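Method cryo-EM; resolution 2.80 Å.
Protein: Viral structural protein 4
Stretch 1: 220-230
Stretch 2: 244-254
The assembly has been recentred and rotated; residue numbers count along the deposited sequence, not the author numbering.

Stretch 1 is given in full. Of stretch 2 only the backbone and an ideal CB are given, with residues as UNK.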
ATOM      1  N   ASN B 220      66.090   7.941  18.871  1.00 38.48           N
ATOM      2  CA  ASN B 220      65.941   9.391  18.986  1.00 38.48           C
ATOM      3  C   ASN B 220      64.593   9.763  19.587  1.00 38.48           C
ATOM      4  O   ASN B 220      63.831  10.542  19.022  1.00 38.48           O
ATOM      5  CB  ASN B 220      66.135  10.047  17.626  1.00 38.48           C
ATOM      6  CG  ASN B 220      67.587  10.101  17.207  1.00 38.48           C
ATOM      7  OD1 ASN B 220      68.458  10.428  18.007  1.00 38.48           O
ATOM      8  ND2 ASN B 220      67.855   9.777  15.949  1.00 38.48           N
ATOM      9  N   LEU B 221      64.290   9.209  20.750  1.00 34.92           N
ATOM     10  CA  LEU B 221      62.972   9.365  21.331  1.00 34.92           C
ATOM     11  C   LEU B 221      62.968  10.511  22.328  1.00 34.92           C
ATOM     12  O   LEU B 221      63.969  10.789  22.992  1.00 34.92           O
ATOM     13  CB  LEU B 221      62.522   8.070  22.003  1.00 34.92           C
ATOM     14  CG  LEU B 221      62.392   6.882  21.047  1.00 34.92           C
ATOM     15  CD1 LEU B 221      61.966   5.645  21.794  1.00 34.92           C
ATOM     16  CD2 LEU B 221      61.442   7.176  19.922  1.00 34.92           C
ATOM     17  N   SER B 222      61.823  11.177  22.425  1.00 37.54           N
ATOM     18  CA  SER B 222      61.642  12.330  23.290  1.00 37.54           C
ATOM     19  C   SER B 222      60.232  12.275  23.849  1.00 37.54           C
ATOM     20  O   SER B 222      59.353  11.670  23.225  1.00 37.54           O
ATOM     21  CB  SER B 222      61.881  13.635  22.520  1.00 37.54           C
ATOM     22  OG  SER B 222      60.945  13.782  21.477  1.00 37.54           O
ATOM     23  N   PRO B 223      59.985  12.858  25.032  1.00 38.06           N
ATOM     24  CA  PRO B 223      58.627  12.808  25.593  1.00 38.06           C
ATOM     25  C   PRO B 223      57.616  13.589  24.785  1.00 38.06           C
ATOM     26  O   PRO B 223      56.452  13.183  24.712  1.00 38.06           O
ATOM     27  CB  PRO B 223      58.798  13.422  26.988  1.00 38.06           C
ATOM     28  CG  PRO B 223      60.224  13.308  27.293  1.00 38.06           C
ATOM     29  CD  PRO B 223      60.940  13.436  25.994  1.00 38.06           C
ATOM     30  N   MET B 224      58.029  14.682  24.159  1.00 40.56           N
ATOM     31  CA  MET B 224      57.124  15.594  23.481  1.00 40.56           C
ATOM     32  C   MET B 224      56.778  15.158  22.067  1.00 40.56           C
ATOM     33  O   MET B 224      56.113  15.912  21.354  1.00 40.56           O
ATOM     34  CB  MET B 224      57.737  16.995  23.446  1.00 40.56           C
ATOM     35  CG  MET B 224      57.881  17.641  24.808  1.00 40.56           C
ATOM     36  SD  MET B 224      59.253  16.950  25.749  1.00 40.56           S
ATOM     37  CE  MET B 224      59.390  18.136  27.082  1.00 40.56           C
ATOM     38  N   THR B 225      57.215  14.001  21.641  1.00 34.65           N
ATOM     39  CA  THR B 225      56.985  13.588  20.264  1.00 34.65           C
ATOM     40  C   THR B 225      56.386  12.195  20.152  1.00 34.65           C
ATOM     41  O   THR B 225      55.542  11.960  19.287  1.00 34.65           O
ATOM     42  CB  THR B 225      58.324  13.676  19.502  1.00 34.65           C
ATOM     43  OG1 THR B 225      58.841  15.005  19.618  1.00 34.65           O
ATOM     44  CG2 THR B 225      58.170  13.347  18.024  1.00 34.65           C
ATOM     45  N   ARG B 226      56.771  11.271  21.021  1.00 31.66           N
ATOM     46  CA  ARG B 226      56.415   9.873  20.859  1.00 31.66           C
ATOM     47  C   ARG B 226      55.638   9.377  22.069  1.00 31.66           C
ATOM     48  O   ARG B 226      55.839   9.845  23.192  1.00 31.66           O
ATOM     49  CB  ARG B 226      57.669   9.014  20.664  1.00 31.66           C
ATOM     50  CG  ARG B 226      58.556   9.464  19.519  1.00 31.66           C
ATOM     51  CD  ARG B 226      57.918   9.263  18.165  1.00 31.66           C
ATOM     52  NE  ARG B 226      57.750   7.867  17.782  1.00 31.66           N
ATOM     53  CZ  ARG B 226      58.654   7.172  17.103  1.00 31.66           C
ATOM     54  NH1 ARG B 226      59.793   7.745  16.749  1.00 31.66           N
ATOM     55  NH2 ARG B 226      58.424   5.911  16.776  1.00 31.66           N
ATOM     56  N   SER B 227      54.744   8.429  21.825  1.00 32.57           N
ATOM     57  CA  SER B 227      54.057   7.692  22.871  1.00 32.57           C
ATOM     58  C   SER B 227      54.511   6.241  22.816  1.00 32.57           C
ATOM     59  O   SER B 227      55.106   5.798  21.833  1.00 32.57           O
ATOM     60  CB  SER B 227      52.541   7.801  22.717  1.00 32.57           C
ATOM     61  OG  SER B 227      52.110   7.201  21.517  1.00 32.57           O
ATOM     62  N   ILE B 228      54.244   5.500  23.883  1.00 32.46           N
ATOM     63  CA  ILE B 228      54.856   4.195  24.088  1.00 32.46           C
ATOM     64  C   ILE B 228      53.784   3.119  24.085  1.00 32.46           C
ATOM     65  O   ILE B 228      52.807   3.205  24.834  1.00 32.46           O
ATOM     66  CB  ILE B 228      55.663   4.160  25.395  1.00 32.46           C
ATOM     67  CG1 ILE B 228      56.805   5.163  25.325  1.00 32.46           C
ATOM     68  CG2 ILE B 228      56.178   2.771  25.693  1.00 32.46           C
ATOM     69  CD1 ILE B 228      57.773   4.895  24.206  1.00 32.46           C
ATOM     70  N   PHE B 229      53.977   2.104  23.253  1.00 31.85           N
ATOM     71  CA  PHE B 229      53.158   0.899  23.257  1.00 31.85           C
ATOM     72  C   PHE B 229      53.977  -0.239  23.852  1.00 31.85           C
ATOM     73  O   PHE B 229      54.848  -0.803  23.189  1.00 31.85           O
ATOM     74  CB  PHE B 229      52.665   0.583  21.853  1.00 31.85           C
ATOM     75  CG  PHE B 229      51.954  -0.721  21.742  1.00 31.85           C
ATOM     76  CD1 PHE B 229      50.837  -0.985  22.509  1.00 31.85           C
ATOM     77  CD2 PHE B 229      52.354  -1.657  20.814  1.00 31.85           C
ATOM     78  CE1 PHE B 229      50.180  -2.185  22.398  1.00 31.85           C
ATOM     79  CE2 PHE B 229      51.689  -2.853  20.688  1.00 31.85           C
ATOM     80  CZ  PHE B 229      50.602  -3.116  21.479  1.00 31.85           C
ATOM     81  N   ASN B 230      53.685  -0.574  25.104  1.00 34.44           N
ATOM     82  CA  ASN B 230      54.393  -1.624  25.827  1.00 34.44           C
ATOM     83  C   ASN B 230      53.882  -2.982  25.361  1.00 34.44           C
ATOM     84  O   ASN B 230      52.745  -3.361  25.652  1.00 34.44           O
ATOM     85  CB  ASN B 230      54.187  -1.439  27.326  1.00 34.44           C
ATOM     86  CG  ASN B 230      55.073  -2.330  28.165  1.00 34.44           C
ATOM     87  OD1 ASN B 230      55.887  -3.092  27.654  1.00 34.44           O
ATOM     88  ND2 ASN B 230      54.906  -2.242  29.471  1.00 34.44           N
ATOM     89  N   UNK B 244      64.118   3.776  32.154  1.00 36.65           N
ATOM     90  CA  UNK B 244      64.149   5.214  31.971  1.00 36.65           C
ATOM     91  C   UNK B 244      63.050   5.785  31.109  1.00 36.65           C
ATOM     92  O   UNK B 244      63.280   6.756  30.380  1.00 36.65           O
ATOM     93  CB  UNK B 244      65.498   5.612  31.368  1.00 36.65           C
ATOM     94  N   UNK B 245      61.854   5.218  31.177  1.00 35.33           N
ATOM     95  CA  UNK B 245      60.699   5.700  30.430  1.00 35.33           C
ATOM     96  C   UNK B 245      59.737   6.461  31.337  1.00 35.33           C
ATOM     97  O   UNK B 245      58.519   6.381  31.186  1.00 35.33           O
ATOM     98  CB  UNK B 245      59.976   4.532  29.756  1.00 35.33           C
ATOM     99  N   UNK B 246      60.289   7.223  32.283  1.00 38.63           N
ATOM    100  CA  UNK B 246      59.466   7.868  33.291  1.00 38.63           C
ATOM    101  C   UNK B 246      58.677   9.053  32.778  1.00 38.63           C
ATOM    102  O   UNK B 246      57.529   9.256  33.180  1.00 38.63           O
ATOM    103  CB  UNK B 246      60.347   8.320  34.457  1.00 38.63           C
ATOM    104  N   UNK B 247      59.267   9.850  31.895  1.00 40.11           N
ATOM    105  CA  UNK B 247      58.574  11.024  31.390  1.00 40.11           C
ATOM    106  C   UNK B 247      57.683  10.730  30.198  1.00 40.11           C
ATOM    107  O   UNK B 247      57.063  11.658  29.671  1.00 40.11           O
ATOM    108  CB  UNK B 247      59.593  12.100  31.008  1.00 40.11           C
ATOM    109  N   UNK B 248      57.601   9.486  29.750  1.00 36.33           N
ATOM    110  CA  UNK B 248      56.809   9.213  28.565  1.00 36.33           C
ATOM    111  C   UNK B 248      55.408   8.797  28.982  1.00 36.33           C
ATOM    112  O   UNK B 248      55.160   8.423  30.128  1.00 36.33           O
ATOM    113  CB  UNK B 248      57.465   8.132  27.704  1.00 36.33           C
ATOM    114  N   UNK B 249      54.487   8.866  28.033  1.00 33.33           N
ATOM    115  CA  UNK B 249      53.112   8.450  28.250  1.00 33.33           C
ATOM    116  C   UNK B 249      52.888   7.132  27.518  1.00 33.33           C
ATOM    117  O   UNK B 249      53.380   6.934  26.401  1.00 33.33           O
ATOM    118  CB  UNK B 249      52.127   9.521  27.776  1.00 33.33           C
ATOM    119  N   UNK B 250      52.217   6.197  28.183  1.00 35.53           N
ATOM    120  CA  UNK B 250      52.022   4.862  27.636  1.00 35.53           C
ATOM    121  C   UNK B 250      50.594   4.758  27.122  1.00 35.53           C
ATOM    122  O   UNK B 250      49.656   5.180  27.800  1.00 35.53           O
ATOM    123  CB  UNK B 250      52.311   3.784  28.682  1.00 35.53           C
ATOM    124  N   UNK B 251      50.424   4.185  25.939  1.00 33.78           N
ATOM    125  CA  UNK B 251      49.076   3.970  25.433  1.00 33.78           C
ATOM    126  C   UNK B 251      48.510   2.717  26.086  1.00 33.78           C
ATOM    127  O   UNK B 251      49.240   1.777  26.423  1.00 33.78           O
ATOM    128  CB  UNK B 251      49.068   3.848  23.908  1.00 33.78           C
ATOM    129  N   UNK B 252      47.203   2.716  26.317  1.00 36.15           N
ATOM    130  CA  UNK B 252      46.560   1.693  27.132  1.00 36.15           C
ATOM    131  C   UNK B 252      45.479   0.997  26.326  1.00 36.15           C
ATOM    132  O   UNK B 252      44.531   1.639  25.866  1.00 36.15           O
ATOM    133  CB  UNK B 252      45.972   2.300  28.407  1.00 36.15           C
ATOM    134  N   UNK B 253      45.625  -0.310  26.162  1.00 31.31           N
ATOM    135  CA  UNK B 253      44.623  -1.135  25.517  1.00 31.31           C
ATOM    136  C   UNK B 253      44.087  -2.150  26.511  1.00 31.31           C
ATOM    137  O   UNK B 253      44.797  -2.593  27.415  1.00 31.31           O
ATOM    138  CB  UNK B 253      45.200  -1.833  24.284  1.00 31.31           C
ATOM    139  N   UNK B 254      42.832  -2.538  26.321  1.00 34.54           N
ATOM    140  CA  UNK B 254      42.158  -3.360  27.306  1.00 34.54           C
ATOM    141  C   UNK B 254      41.856  -4.774  26.839  1.00 34.54           C
ATOM    142  O   UNK B 254      41.513  -5.613  27.672  1.00 34.54           O
ATOM    143  CB  UNK B 254      40.853  -2.679  27.723  1.00 34.54           C
TER

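Position 244 lies out of reach of stretch 1. Its phi of 80° is positive, which by itself favours glycine. The deposited residue is G244.

Position 245 points its CB sideways, 5.5 Å from I228 CG1. A small side chain would fall short of stretch 1, while a long apolar or aromatic one could reach the end of I228. The deposited residue is Y245. Its ring comes nearer than its CB does, with CE1 4.1 Å from I228 CD1.

Position 246 has no part of stretch 1 within 5.5 Å of its ideal CB. There is room for a side chain, and the backbone angles do not demand glycine. It is G246.

Position 247 points toward stretch 1, with the ideal CB 4.0 Å from P223 CG. The proline ring offers an apolar surface and no charge. Many side chains would suit, whether apolar or long and polar with an aliphatic stem. The deposited residue is E247, whose OE1 packs 3.4 Å from P223 CG.

Position 248 has a CB that points sideways, 3.9 Å from I228 CG1 and 5.3 Å from P223 CA. Beyond it, stretch 1 offers the P223 ring, the side chain of I228 and the backbone of L221 and S222. A long, flat side chain would suit, and leucine or methionine could fill part of the space. The deposited residue is Y248. Its CE1 lies 3.5 Å from P223 CG, and I228 CG1 sits at the ring edge, 3.6 Å from Y248 CD2. S222 O lies over one face. The ring carries Y248 OH to within 3.1 Å of L221 O.

The O of position 249 accepts a hydrogen bond from I228 N at 3.0 Å. The ideal CB points sideways, 5.4 Å from S227 CB, so several medium-sized side chains would suit. The deposited residue is V249, and its CG1 lies 4.2 Å from S227 CB.

Position 250 forms a single beta bridge with I228. Its CA makes a CA-H...O contact with I228 O at 3.3 Å. The CB points sideways, and the branched side chain of I228 offers an apolar surface that a ring or a large aliphatic group could cover. The deposited residue is F250. I228 CG2 sits over the ring face of F250, a CH-pi contact, and F250 CD1 is 3.5 Å from I228 CB.

Position 251 points toward stretch 1, and its N donates to I228 O at 2.8 Å. S227 and F229 lie ahead, so a branched aliphatic residue would suit. It is I251: CG2 meets S227 OG at 3.6 Å, and CD1 meets F229 CB at 3.7 Å.

Position 252 points away, so most side chains would do. It is R252.

Position 253 points toward stretch 1, with its CB 5.3 Å from F229 CE1. An aromatic or long apolar residue could reach that ring. It is Y253, whose CD2 lies 3.5 Å from F229 CE1.

Position 254 is out of reach. It is E254.

Stretch 2 (244-254) GYGEYVFIRYE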
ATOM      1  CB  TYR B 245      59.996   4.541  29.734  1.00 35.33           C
ATOM      2  CG  TYR B 245      60.744   4.008  28.537  1.00 35.33           C
ATOM      3  CD1 TYR B 245      60.549   4.558  27.282  1.00 35.33           C
ATOM      4  CD2 TYR B 245      61.668   2.983  28.667  1.00 35.33           C
ATOM      5  CE1 TYR B 245      61.229   4.091  26.185  1.00 35.33           C
ATOM      6  CE2 TYR B 245      62.357   2.512  27.578  1.00 35.33           C
ATOM      7  CZ  TYR B 245      62.132   3.067  26.339  1.00 35.33           C
ATOM      8  OH  TYR B 245      62.813   2.597  25.246  1.00 35.33           O
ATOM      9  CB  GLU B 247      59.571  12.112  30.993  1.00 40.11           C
ATOM     10  CG  GLU B 247      60.305  12.754  32.151  1.00 40.11           C
ATOM     11  CD  GLU B 247      61.208  13.879  31.694  1.00 40.11           C
ATOM     12  OE1 GLU B 247      61.334  14.078  30.467  1.00 40.11           O
ATOM     13  OE2 GLU B 247      61.790  14.567  32.558  1.00 40.11           O
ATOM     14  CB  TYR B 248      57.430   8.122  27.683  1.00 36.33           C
ATOM     15  CG  TYR B 248      58.765   8.433  27.015  1.00 36.33           C
ATOM     16  CD1 TYR B 248      59.417   9.639  27.195  1.00 36.33           C
ATOM     17  CD2 TYR B 248      59.327   7.540  26.133  1.00 36.33           C
ATOM     18  CE1 TYR B 248      60.615   9.899  26.582  1.00 36.33           C
ATOM     19  CE2 TYR B 248      60.524   7.805  25.503  1.00 36.33           C
ATOM     20  CZ  TYR B 248      61.156   8.991  25.732  1.00 36.33           C
ATOM     21  OH  TYR B 248      62.348   9.281  25.121  1.00 36.33           O
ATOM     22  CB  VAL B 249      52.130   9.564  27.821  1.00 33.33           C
ATOM     23  CG1 VAL B 249      52.284   9.940  26.360  1.00 33.33           C
ATOM     24  CG2 VAL B 249      50.703   9.194  28.155  1.00 33.33           C
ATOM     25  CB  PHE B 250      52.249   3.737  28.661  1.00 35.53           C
ATOM     26  CG  PHE B 250      53.682   3.559  29.138  1.00 35.53           C
ATOM     27  CD1 PHE B 250      54.701   4.433  28.800  1.00 35.53           C
ATOM     28  CD2 PHE B 250      54.014   2.428  29.861  1.00 35.53           C
ATOM     29  CE1 PHE B 250      55.990   4.229  29.232  1.00 35.53           C
ATOM     30  CE2 PHE B 250      55.307   2.212  30.288  1.00 35.53           C
ATOM     31  CZ  PHE B 250      56.293   3.116  29.970  1.00 35.53           C
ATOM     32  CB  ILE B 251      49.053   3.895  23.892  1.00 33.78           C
ATOM     33  CG1 ILE B 251      49.743   2.655  23.360  1.00 33.78           C
ATOM     34  CG2 ILE B 251      49.786   5.067  23.294  1.00 33.78           C
ATOM     35  CD1 ILE B 251      49.573   2.530  21.876  1.00 33.78           C
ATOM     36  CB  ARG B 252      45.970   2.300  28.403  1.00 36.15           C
ATOM     37  CG  ARG B 252      47.020   2.806  29.364  1.00 36.15           C
ATOM     38  CD  ARG B 252      46.405   3.203  30.685  1.00 36.15           C
ATOM     39  NE  ARG B 252      45.457   4.301  30.534  1.00 36.15           N
ATOM     40  CZ  ARG B 252      45.790   5.586  30.563  1.00 36.15           C
ATOM     41  NH1 ARG B 252      47.056   5.941  30.734  1.00 36.15           N
ATOM     42  NH2 ARG B 252      44.858   6.518  30.419  1.00 36.15           N
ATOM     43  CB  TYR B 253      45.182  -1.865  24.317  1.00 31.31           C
ATOM     44  CG  TYR B 253      45.617  -0.981  23.188  1.00 31.31           C
ATOM     45  CD1 TYR B 253      44.697  -0.215  22.489  1.00 31.31           C
ATOM     46  CD2 TYR B 253      46.926  -0.984  22.756  1.00 31.31           C
ATOM     47  CE1 TYR B 253      45.085   0.573  21.433  1.00 31.31           C
ATOM     48  CE2 TYR B 253      47.320  -0.216  21.697  1.00 31.31           C
ATOM     49  CZ  TYR B 253      46.400   0.567  21.041  1.00 31.31           C
ATOM     50  OH  TYR B 253      46.806   1.343  19.986  1.00 31.31           O
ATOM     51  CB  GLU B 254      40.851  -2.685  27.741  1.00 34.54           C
ATOM     52  CG  GLU B 254      41.034  -1.304  28.344  1.00 34.54           C
ATOM     53  CD  GLU B 254      41.776  -1.321  29.660  1.00 34.54           C
ATOM     54  OE1 GLU B 254      41.646  -2.307  30.411  1.00 34.54           O
ATOM     55  OE2 GLU B 254      42.497  -0.346  29.945  1.00 34.54           O
TER
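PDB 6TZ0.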